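Local coordinates for protein ribonuclease H (Uncultured organism, PDB 4IBN) that probably cleaves the RNA strand of RNA-DNA hybrids endonucleolytically, leaving 5'-phosphomonoesters, as a magnesium-dependent type 1 RNase H, at residues Y99-W111 with E124-V136. Sequence-based numbering, arbitrary orientation.
Sequences YIVDGMTRWVHDW and ENLALWQEAVQAV
Helix 99-111 and helix 126-136 cross with their N-to-C directions 118° apart and Val108 facing Trp129, a knobs-into-holes contact between two helices of the RNase H fold that follow one another in the chain between strands 90-95 and 140-145. Trp129 is the knob, its indole entering between Tyr99, Gly103, Val108 and Trp111. Because Gly103 has no side chain, the far end of that indole approaches the backbone directly, CH2 of Trp129 lying 3.6 Å from CA of Gly103. Trp111 turns the edge of its six-membered ring onto one indole face, the planes at 57°, and its CZ3 stands 3.4 Å from CE2 of Trp129. Leu126 CD2 sits over the five-membered ring of Trp111 in a CH-pi contact. Further toward the C-terminal end of helix 126-136, Met104, bent at chi2 (-72°), brings CE to 3.8 Å from CB of Ala132, while SD lies at the Trp129 edge. Beyond the pair, Leu72 of helix 67-82 touches Trp129, and Trp143 of strand 140-145 meets Met104 and Val136. The N-H of the buried indole is satisfied by Tyr99, whose phenol has CZ2 of Trp129 over one face: OH accepts from NE1 of Trp129 at 3.1 Å and donates weakly to OD1 of Asn125.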
ATOM      1  N   TYR A  99      -2.420   7.562  -7.922  1.00 20.04           N
ATOM      2  CA  TYR A  99      -3.219   6.630  -8.670  1.00 19.47           C
ATOM      3  C   TYR A  99      -4.052   5.835  -7.666  1.00 19.42           C
ATOM      4  O   TYR A  99      -5.196   5.705  -7.845  1.00 18.21           O
ATOM      5  CB  TYR A  99      -2.297   5.673  -9.456  1.00 18.25           C
ATOM      6  CG  TYR A  99      -2.932   4.676 -10.399  1.00 18.42           C
ATOM      7  CD1 TYR A  99      -3.593   5.069 -11.516  1.00 24.86           C
ATOM      8  CD2 TYR A  99      -2.847   3.335 -10.172  1.00 20.07           C
ATOM      9  CE1 TYR A  99      -4.167   4.162 -12.365  1.00 22.67           C
ATOM     10  CE2 TYR A  99      -3.390   2.444 -11.027  1.00 22.50           C
ATOM     11  CZ  TYR A  99      -4.061   2.857 -12.128  1.00 25.51           C
ATOM     12  OH  TYR A  99      -4.618   1.968 -13.001  1.00 26.13           O
ATOM     13  N   ILE A 100      -3.434   5.333  -6.613  1.00 17.16           N
ATOM     14  CA  ILE A 100      -4.148   4.589  -5.580  1.00 15.74           C
ATOM     15  C   ILE A 100      -5.109   5.456  -4.769  1.00 15.97           C
ATOM     16  O   ILE A 100      -6.204   5.096  -4.578  1.00 19.50           O
ATOM     17  CB  ILE A 100      -3.187   3.928  -4.583  1.00 15.53           C
ATOM     18  CG1 ILE A 100      -2.317   2.892  -5.274  1.00 17.66           C
ATOM     19  CG2 ILE A 100      -3.921   3.328  -3.436  1.00 15.78           C
ATOM     20  CD1 ILE A 100      -3.032   1.924  -6.063  1.00 21.46           C
ATOM     21  N   VAL A 101      -4.645   6.601  -4.307  1.00 16.36           N
ATOM     22  CA  VAL A 101      -5.481   7.405  -3.462  1.00 16.64           C
ATOM     23  C   VAL A 101      -6.732   7.928  -4.167  1.00 18.15           C
ATOM     24  O   VAL A 101      -7.804   7.888  -3.636  1.00 16.94           O
ATOM     25  CB  VAL A 101      -4.700   8.612  -2.875  1.00 15.12           C
ATOM     26  CG1 VAL A 101      -5.559   9.463  -2.079  1.00 17.98           C
ATOM     27  CG2 VAL A 101      -3.591   8.150  -2.070  1.00 18.01           C
ATOM     28  N   ASP A 102      -6.555   8.496  -5.345  1.00 16.58           N
ATOM     29  CA  ASP A 102      -7.678   8.954  -6.123  1.00 17.05           C
ATOM     30  C   ASP A 102      -8.541   7.786  -6.628  1.00 19.75           C
ATOM     31  O   ASP A 102      -9.709   7.895  -6.742  1.00 19.16           O
ATOM     32  CB  ASP A 102      -7.249   9.860  -7.258  1.00 18.25           C
ATOM     33  CG  ASP A 102      -6.625  11.130  -6.787  1.00 15.70           C
ATOM     34  OD1 ASP A 102      -6.994  11.620  -5.745  1.00 20.48           O
ATOM     35  OD2 ASP A 102      -5.797  11.625  -7.510  1.00 20.26           O
ATOM     36  N   GLY A 103      -7.917   6.691  -6.979  1.00 17.14           N
ATOM     37  CA  GLY A 103      -8.697   5.552  -7.393  1.00 19.44           C
ATOM     38  C   GLY A 103      -9.569   4.996  -6.305  1.00 20.37           C
ATOM     39  O   GLY A 103     -10.689   4.719  -6.528  1.00 19.09           O
ATOM     40  N   MET A 104      -9.017   4.827  -5.121  1.00 20.06           N
ATOM     41  CA  MET A 104      -9.802   4.313  -4.016  1.00 19.35           C
ATOM     42  C   MET A 104     -10.866   5.246  -3.490  1.00 19.32           C
ATOM     43  O   MET A 104     -11.792   4.820  -2.907  1.00 20.69           O
ATOM     44  CB  MET A 104      -8.933   3.831  -2.882  1.00 18.62           C
ATOM     45  CG  MET A 104      -8.087   2.712  -3.281  1.00 19.16           C
ATOM     46  SD  MET A 104      -9.093   1.216  -3.480  1.00 21.77           S
ATOM     47  CE  MET A 104      -7.866  -0.048  -3.553  1.00 25.66           C
ATOM     48  N   THR A 105     -10.633   6.529  -3.607  1.00 18.28           N
ATOM     49  CA  THR A 105     -11.572   7.472  -3.078  1.00 18.33           C
ATOM     50  C   THR A 105     -12.569   7.962  -4.076  1.00 19.49           C
ATOM     51  O   THR A 105     -13.595   8.463  -3.705  1.00 20.13           O
ATOM     52  CB  THR A 105     -10.895   8.722  -2.487  1.00 17.53           C
ATOM     53  OG1 THR A 105     -10.069   9.358  -3.437  1.00 19.27           O
ATOM     54  CG2 THR A 105     -10.095   8.366  -1.266  1.00 18.43           C
ATOM     55  N   ARG A 106     -12.200   7.893  -5.342  1.00 18.16           N
ATOM     56  CA  ARG A 106     -13.041   8.359  -6.423  1.00 20.25           C
ATOM     57  C   ARG A 106     -13.256   7.400  -7.565  1.00 20.91           C
ATOM     58  O   ARG A 106     -14.321   7.039  -7.845  1.00 23.72           O
ATOM     59  CB  ARG A 106     -12.499   9.650  -7.003  1.00 21.85           C
ATOM     60  CG  ARG A 106     -12.497  10.776  -6.101  1.00 21.32           C
ATOM     61  CD  ARG A 106     -11.901  12.019  -6.738  1.00 28.40           C
ATOM     62  NE  ARG A 106     -11.876  13.101  -5.792  1.00 34.39           N
ATOM     63  CZ  ARG A 106     -12.728  14.103  -5.811  1.00 33.70           C
ATOM     64  NH1 ARG A 106     -13.639  14.186  -6.757  1.00 31.37           N
ATOM     65  NH2 ARG A 106     -12.642  15.039  -4.891  1.00 36.88           N
ATOM     66  N   TRP A 107     -12.203   7.027  -8.248  1.00 19.10           N
ATOM     67  CA  TRP A 107     -12.367   6.345  -9.508  1.00 19.41           C
ATOM     68  C   TRP A 107     -13.085   4.989  -9.444  1.00 19.84           C
ATOM     69  O   TRP A 107     -13.799   4.688 -10.319  1.00 21.60           O
ATOM     70  CB  TRP A 107     -11.037   6.211 -10.230  1.00 20.05           C
ATOM     71  CG  TRP A 107     -10.209   7.417 -10.339  1.00 24.07           C
ATOM     72  CD1 TRP A 107     -10.593   8.689 -10.298  1.00 27.06           C
ATOM     73  CD2 TRP A 107      -8.816   7.433 -10.535  1.00 27.07           C
ATOM     74  NE1 TRP A 107      -9.522   9.515 -10.435  1.00 32.79           N
ATOM     75  CE2 TRP A 107      -8.410   8.746 -10.586  1.00 28.23           C
ATOM     76  CE3 TRP A 107      -7.873   6.452 -10.677  1.00 40.52           C
ATOM     77  CZ2 TRP A 107      -7.103   9.107 -10.803  1.00 32.50           C
ATOM     78  CZ3 TRP A 107      -6.541   6.824 -10.854  1.00 32.45           C
ATOM     79  CH2 TRP A 107      -6.190   8.130 -10.921  1.00 39.56           C
ATOM     80  N   VAL A 108     -12.879   4.203  -8.393  1.00 19.09           N
ATOM     81  CA  VAL A 108     -13.465   2.889  -8.320  1.00 17.97           C
ATOM     82  C   VAL A 108     -14.962   3.037  -8.328  1.00 19.84           C
ATOM     83  O   VAL A 108     -15.661   2.236  -8.809  1.00 20.22           O
ATOM     84  CB  VAL A 108     -13.060   2.081  -7.093  1.00 18.22           C
ATOM     85  CG1 VAL A 108     -11.702   1.566  -7.252  1.00 20.34           C
ATOM     86  CG2 VAL A 108     -13.182   2.877  -5.893  1.00 21.61           C
ATOM     87  N   HIS A 109     -15.416   4.096  -7.716  1.00 21.56           N
ATOM     88  CA  HIS A 109     -16.819   4.375  -7.711  1.00 22.40           C
ATOM     89  C   HIS A 109     -17.301   4.664  -9.127  1.00 21.54           C
ATOM     90  O   HIS A 109     -18.335   4.257  -9.482  1.00 24.15           O
ATOM     91  CB  HIS A 109     -17.149   5.523  -6.748  1.00 22.02           C
ATOM     92  CG  HIS A 109     -16.787   5.249  -5.323  1.00 22.23           C
ATOM     93  ND1 HIS A 109     -17.404   4.292  -4.567  1.00 23.25           N
ATOM     94  CD2 HIS A 109     -15.875   5.822  -4.516  1.00 23.81           C
ATOM     95  CE1 HIS A 109     -16.885   4.277  -3.364  1.00 27.66           C
ATOM     96  NE2 HIS A 109     -15.943   5.189  -3.311  1.00 26.37           N
ATOM     97  N   ASP A 110     -16.548   5.411  -9.897  1.00 22.23           N
ATOM     98  CA  ASP A 110     -16.912   5.657 -11.277  1.00 25.68           C
ATOM     99  C   ASP A 110     -16.902   4.382 -12.088  1.00 25.84           C
ATOM    100  O   ASP A 110     -17.766   4.154 -12.868  1.00 26.85           O
ATOM    101  CB  ASP A 110     -15.950   6.632 -11.938  1.00 28.04           C
ATOM    102  CG  ASP A 110     -16.019   8.029 -11.359  1.00 34.67           C
ATOM    103  OD1 ASP A 110     -17.065   8.405 -10.847  1.00 34.62           O
ATOM    104  OD2 ASP A 110     -15.011   8.743 -11.413  1.00 34.91           O
ATOM    105  N   TRP A 111     -15.889   3.562 -11.912  1.00 22.24           N
ATOM    106  CA  TRP A 111     -15.796   2.342 -12.655  1.00 21.08           C
ATOM    107  C   TRP A 111     -16.951   1.395 -12.341  1.00 20.10           C
ATOM    108  O   TRP A 111     -17.493   0.794 -13.203  1.00 24.95           O
ATOM    109  CB  TRP A 111     -14.447   1.655 -12.393  1.00 22.99           C
ATOM    110  CG  TRP A 111     -13.329   2.401 -12.957  1.00 25.92           C
ATOM    111  CD1 TRP A 111     -13.344   3.088 -14.072  1.00 35.72           C
ATOM    112  CD2 TRP A 111     -11.994   2.511 -12.437  1.00 26.35           C
ATOM    113  NE1 TRP A 111     -12.121   3.660 -14.304  1.00 37.62           N
ATOM    114  CE2 TRP A 111     -11.277   3.313 -13.294  1.00 34.15           C
ATOM    115  CE3 TRP A 111     -11.353   2.020 -11.325  1.00 26.10           C
ATOM    116  CZ2 TRP A 111      -9.928   3.611 -13.080  1.00 32.46           C
ATOM    117  CZ3 TRP A 111     -10.070   2.352 -11.105  1.00 24.17           C
ATOM    118  CH2 TRP A 111      -9.362   3.110 -11.971  1.00 28.26           C
ATOM    119  N   GLU A 124      -6.382   0.035 -18.184  1.00 28.35           N
ATOM    120  CA  GLU A 124      -6.752   0.563 -16.904  1.00 25.05           C
ATOM    121  C   GLU A 124      -6.445  -0.366 -15.702  1.00 24.55           C
ATOM    122  O   GLU A 124      -6.788  -0.049 -14.634  1.00 24.22           O
ATOM    123  CB  GLU A 124      -8.238   0.872 -16.921  1.00 27.73           C
ATOM    124  CG  GLU A 124      -8.649   1.901 -17.895  1.00 36.14           C
ATOM    125  CD  GLU A 124     -10.141   1.833 -18.307  1.00 43.31           C
ATOM    126  OE1 GLU A 124     -10.553   0.939 -19.056  1.00 33.44           O
ATOM    127  OE2 GLU A 124     -10.869   2.738 -17.908  1.00 43.19           O
ATOM    128  N   ASN A 125      -5.862  -1.515 -15.930  1.00 22.22           N
ATOM    129  CA  ASN A 125      -5.614  -2.467 -14.866  1.00 23.23           C
ATOM    130  C   ASN A 125      -6.895  -2.878 -14.108  1.00 21.86           C
ATOM    131  O   ASN A 125      -6.847  -3.128 -12.954  1.00 20.94           O
ATOM    132  CB  ASN A 125      -4.645  -1.907 -13.840  1.00 21.61           C
ATOM    133  CG  ASN A 125      -3.415  -1.307 -14.442  1.00 31.19           C
ATOM    134  OD1 ASN A 125      -3.188  -0.138 -14.316  1.00 38.84           O
ATOM    135  ND2 ASN A 125      -2.624  -2.100 -15.053  1.00 26.72           N
ATOM    136  N   LEU A 126      -8.004  -2.996 -14.805  1.00 23.58           N
ATOM    137  CA  LEU A 126      -9.264  -3.217 -14.150  1.00 21.42           C
ATOM    138  C   LEU A 126      -9.305  -4.498 -13.320  1.00 19.25           C
ATOM    139  O   LEU A 126      -9.931  -4.508 -12.304  1.00 23.47           O
ATOM    140  CB  LEU A 126     -10.444  -3.193 -15.128  1.00 21.72           C
ATOM    141  CG  LEU A 126     -10.781  -1.865 -15.782  1.00 24.85           C
ATOM    142  CD1 LEU A 126     -11.982  -1.964 -16.674  1.00 29.54           C
ATOM    143  CD2 LEU A 126     -10.891  -0.701 -14.845  1.00 27.64           C
ATOM    144  N   ALA A 127      -8.695  -5.570 -13.783  1.00 19.26           N
ATOM    145  CA  ALA A 127      -8.715  -6.791 -13.008  1.00 18.97           C
ATOM    146  C   ALA A 127      -8.014  -6.629 -11.668  1.00 19.54           C
ATOM    147  O   ALA A 127      -8.481  -7.103 -10.686  1.00 19.93           O
ATOM    148  CB  ALA A 127      -8.119  -7.917 -13.769  1.00 22.16           C
ATOM    149  N   LEU A 128      -6.875  -5.969 -11.683  1.00 17.53           N
ATOM    150  CA  LEU A 128      -6.166  -5.692 -10.467  1.00 19.33           C
ATOM    151  C   LEU A 128      -6.912  -4.761  -9.540  1.00 17.50           C
ATOM    152  O   LEU A 128      -6.875  -4.933  -8.393  1.00 20.05           O
ATOM    153  CB  LEU A 128      -4.773  -5.159 -10.727  1.00 20.39           C
ATOM    154  CG  LEU A 128      -3.559  -6.044 -10.799  1.00 30.99           C
ATOM    155  CD1 LEU A 128      -2.378  -5.146 -10.697  1.00 25.52           C
ATOM    156  CD2 LEU A 128      -3.479  -7.042  -9.745  1.00 22.24           C
ATOM    157  N   TRP A 129      -7.584  -3.777 -10.076  1.00 18.99           N
ATOM    158  CA  TRP A 129      -8.368  -2.895  -9.255  1.00 18.69           C
ATOM    159  C   TRP A 129      -9.440  -3.691  -8.536  1.00 19.27           C
ATOM    160  O   TRP A 129      -9.688  -3.477  -7.407  1.00 19.52           O
ATOM    161  CB  TRP A 129      -9.026  -1.802 -10.077  1.00 19.35           C
ATOM    162  CG  TRP A 129      -8.182  -0.616 -10.265  1.00 18.97           C
ATOM    163  CD1 TRP A 129      -7.599  -0.208 -11.413  1.00 18.11           C
ATOM    164  CD2 TRP A 129      -7.830   0.335  -9.284  1.00 17.16           C
ATOM    165  NE1 TRP A 129      -6.919   0.932 -11.214  1.00 17.60           N
ATOM    166  CE2 TRP A 129      -7.034   1.289  -9.907  1.00 16.31           C
ATOM    167  CE3 TRP A 129      -8.147   0.505  -7.950  1.00 19.53           C
ATOM    168  CZ2 TRP A 129      -6.523   2.358  -9.234  1.00 18.58           C
ATOM    169  CZ3 TRP A 129      -7.617   1.560  -7.296  1.00 18.34           C
ATOM    170  CH2 TRP A 129      -6.826   2.476  -7.934  1.00 19.80           C
ATOM    171  N   GLN A 130     -10.052  -4.624  -9.233  1.00 17.78           N
ATOM    172  CA  GLN A 130     -11.046  -5.457  -8.599  1.00 19.12           C
ATOM    173  C   GLN A 130     -10.482  -6.297  -7.465  1.00 19.70           C
ATOM    174  O   GLN A 130     -11.092  -6.432  -6.475  1.00 19.76           O
ATOM    175  CB  GLN A 130     -11.784  -6.349  -9.613  1.00 20.45           C
ATOM    176  CG  GLN A 130     -12.639  -5.609 -10.572  1.00 21.87           C
ATOM    177  CD  GLN A 130     -13.373  -6.531 -11.550  1.00 27.35           C
ATOM    178  OE1 GLN A 130     -12.948  -7.594 -11.812  1.00 28.60           O
ATOM    179  NE2 GLN A 130     -14.453  -6.089 -12.056  1.00 30.98           N
ATOM    180  N   GLU A 131      -9.308  -6.850  -7.666  1.00 18.82           N
ATOM    181  CA  GLU A 131      -8.620  -7.554  -6.624  1.00 18.80           C
ATOM    182  C   GLU A 131      -8.254  -6.648  -5.438  1.00 19.58           C
ATOM    183  O   GLU A 131      -8.325  -7.038  -4.323  1.00 19.15           O
ATOM    184  CB  GLU A 131      -7.348  -8.218  -7.165  1.00 21.91           C
ATOM    185  CG  GLU A 131      -7.577  -9.310  -8.105  1.00 29.10           C
ATOM    186  CD  GLU A 131      -6.328 -10.149  -8.393  1.00 40.23           C
ATOM    187  OE1 GLU A 131      -5.425 -10.196  -7.564  1.00 42.10           O
ATOM    188  OE2 GLU A 131      -6.313 -10.794  -9.426  1.00 46.41           O
ATOM    189  N   ALA A 132      -7.836  -5.450  -5.725  1.00 17.38           N
ATOM    190  CA  ALA A 132      -7.539  -4.551  -4.663  1.00 17.37           C
ATOM    191  C   ALA A 132      -8.743  -4.180  -3.852  1.00 17.56           C
ATOM    192  O   ALA A 132      -8.653  -4.043  -2.685  1.00 18.41           O
ATOM    193  CB  ALA A 132      -6.903  -3.342  -5.181  1.00 19.57           C
ATOM    194  N   VAL A 133      -9.855  -3.950  -4.522  1.00 17.77           N
ATOM    195  CA  VAL A 133     -11.075  -3.576  -3.839  1.00 18.26           C
ATOM    196  C   VAL A 133     -11.524  -4.710  -2.933  1.00 18.39           C
ATOM    197  O   VAL A 133     -11.934  -4.515  -1.855  1.00 18.43           O
ATOM    198  CB  VAL A 133     -12.191  -3.218  -4.802  1.00 18.14           C
ATOM    199  CG1 VAL A 133     -13.511  -3.192  -4.114  1.00 22.17           C
ATOM    200  CG2 VAL A 133     -11.913  -1.929  -5.496  1.00 19.79           C
ATOM    201  N   GLN A 134     -11.426  -5.904  -3.424  1.00 16.56           N
ATOM    202  CA  GLN A 134     -11.752  -7.045  -2.611  1.00 19.76           C
ATOM    203  C   GLN A 134     -10.847  -7.231  -1.410  1.00 20.35           C
ATOM    204  O   GLN A 134     -11.264  -7.649  -0.407  1.00 20.80           O
ATOM    205  CB  GLN A 134     -11.722  -8.285  -3.478  1.00 20.00           C
ATOM    206  CG  GLN A 134     -12.207  -9.531  -2.852  1.00 28.59           C
ATOM    207  CD  GLN A 134     -12.578 -10.543  -3.915  1.00 33.80           C
ATOM    208  OE1 GLN A 134     -11.726 -11.022  -4.634  1.00 39.67           O
ATOM    209  NE2 GLN A 134     -13.840 -10.799  -4.062  1.00 33.59           N
ATOM    210  N   ALA A 135      -9.569  -6.972  -1.598  1.00 19.48           N
ATOM    211  CA  ALA A 135      -8.595  -7.097  -0.545  1.00 17.96           C
ATOM    212  C   ALA A 135      -8.895  -6.143   0.611  1.00 18.42           C
ATOM    213  O   ALA A 135      -8.812  -6.498   1.746  1.00 19.38           O
ATOM    214  CB  ALA A 135      -7.198  -6.838  -1.096  1.00 18.84           C
ATOM    215  N   VAL A 136      -9.243  -4.933   0.269  1.00 18.57           N
ATOM    216  CA  VAL A 136      -9.648  -3.943   1.220  1.00 17.77           C
ATOM    217  C   VAL A 136     -10.901  -4.407   1.937  1.00 19.94           C
ATOM    218  O   VAL A 136     -11.061  -4.190   3.065  1.00 19.02           O
ATOM    219  CB  VAL A 136      -9.905  -2.628   0.532  1.00 17.39           C
ATOM    220  CG1 VAL A 136     -10.619  -1.703   1.401  1.00 21.34           C
ATOM    221  CG2 VAL A 136      -8.638  -2.039   0.084  1.00 17.86           C
TER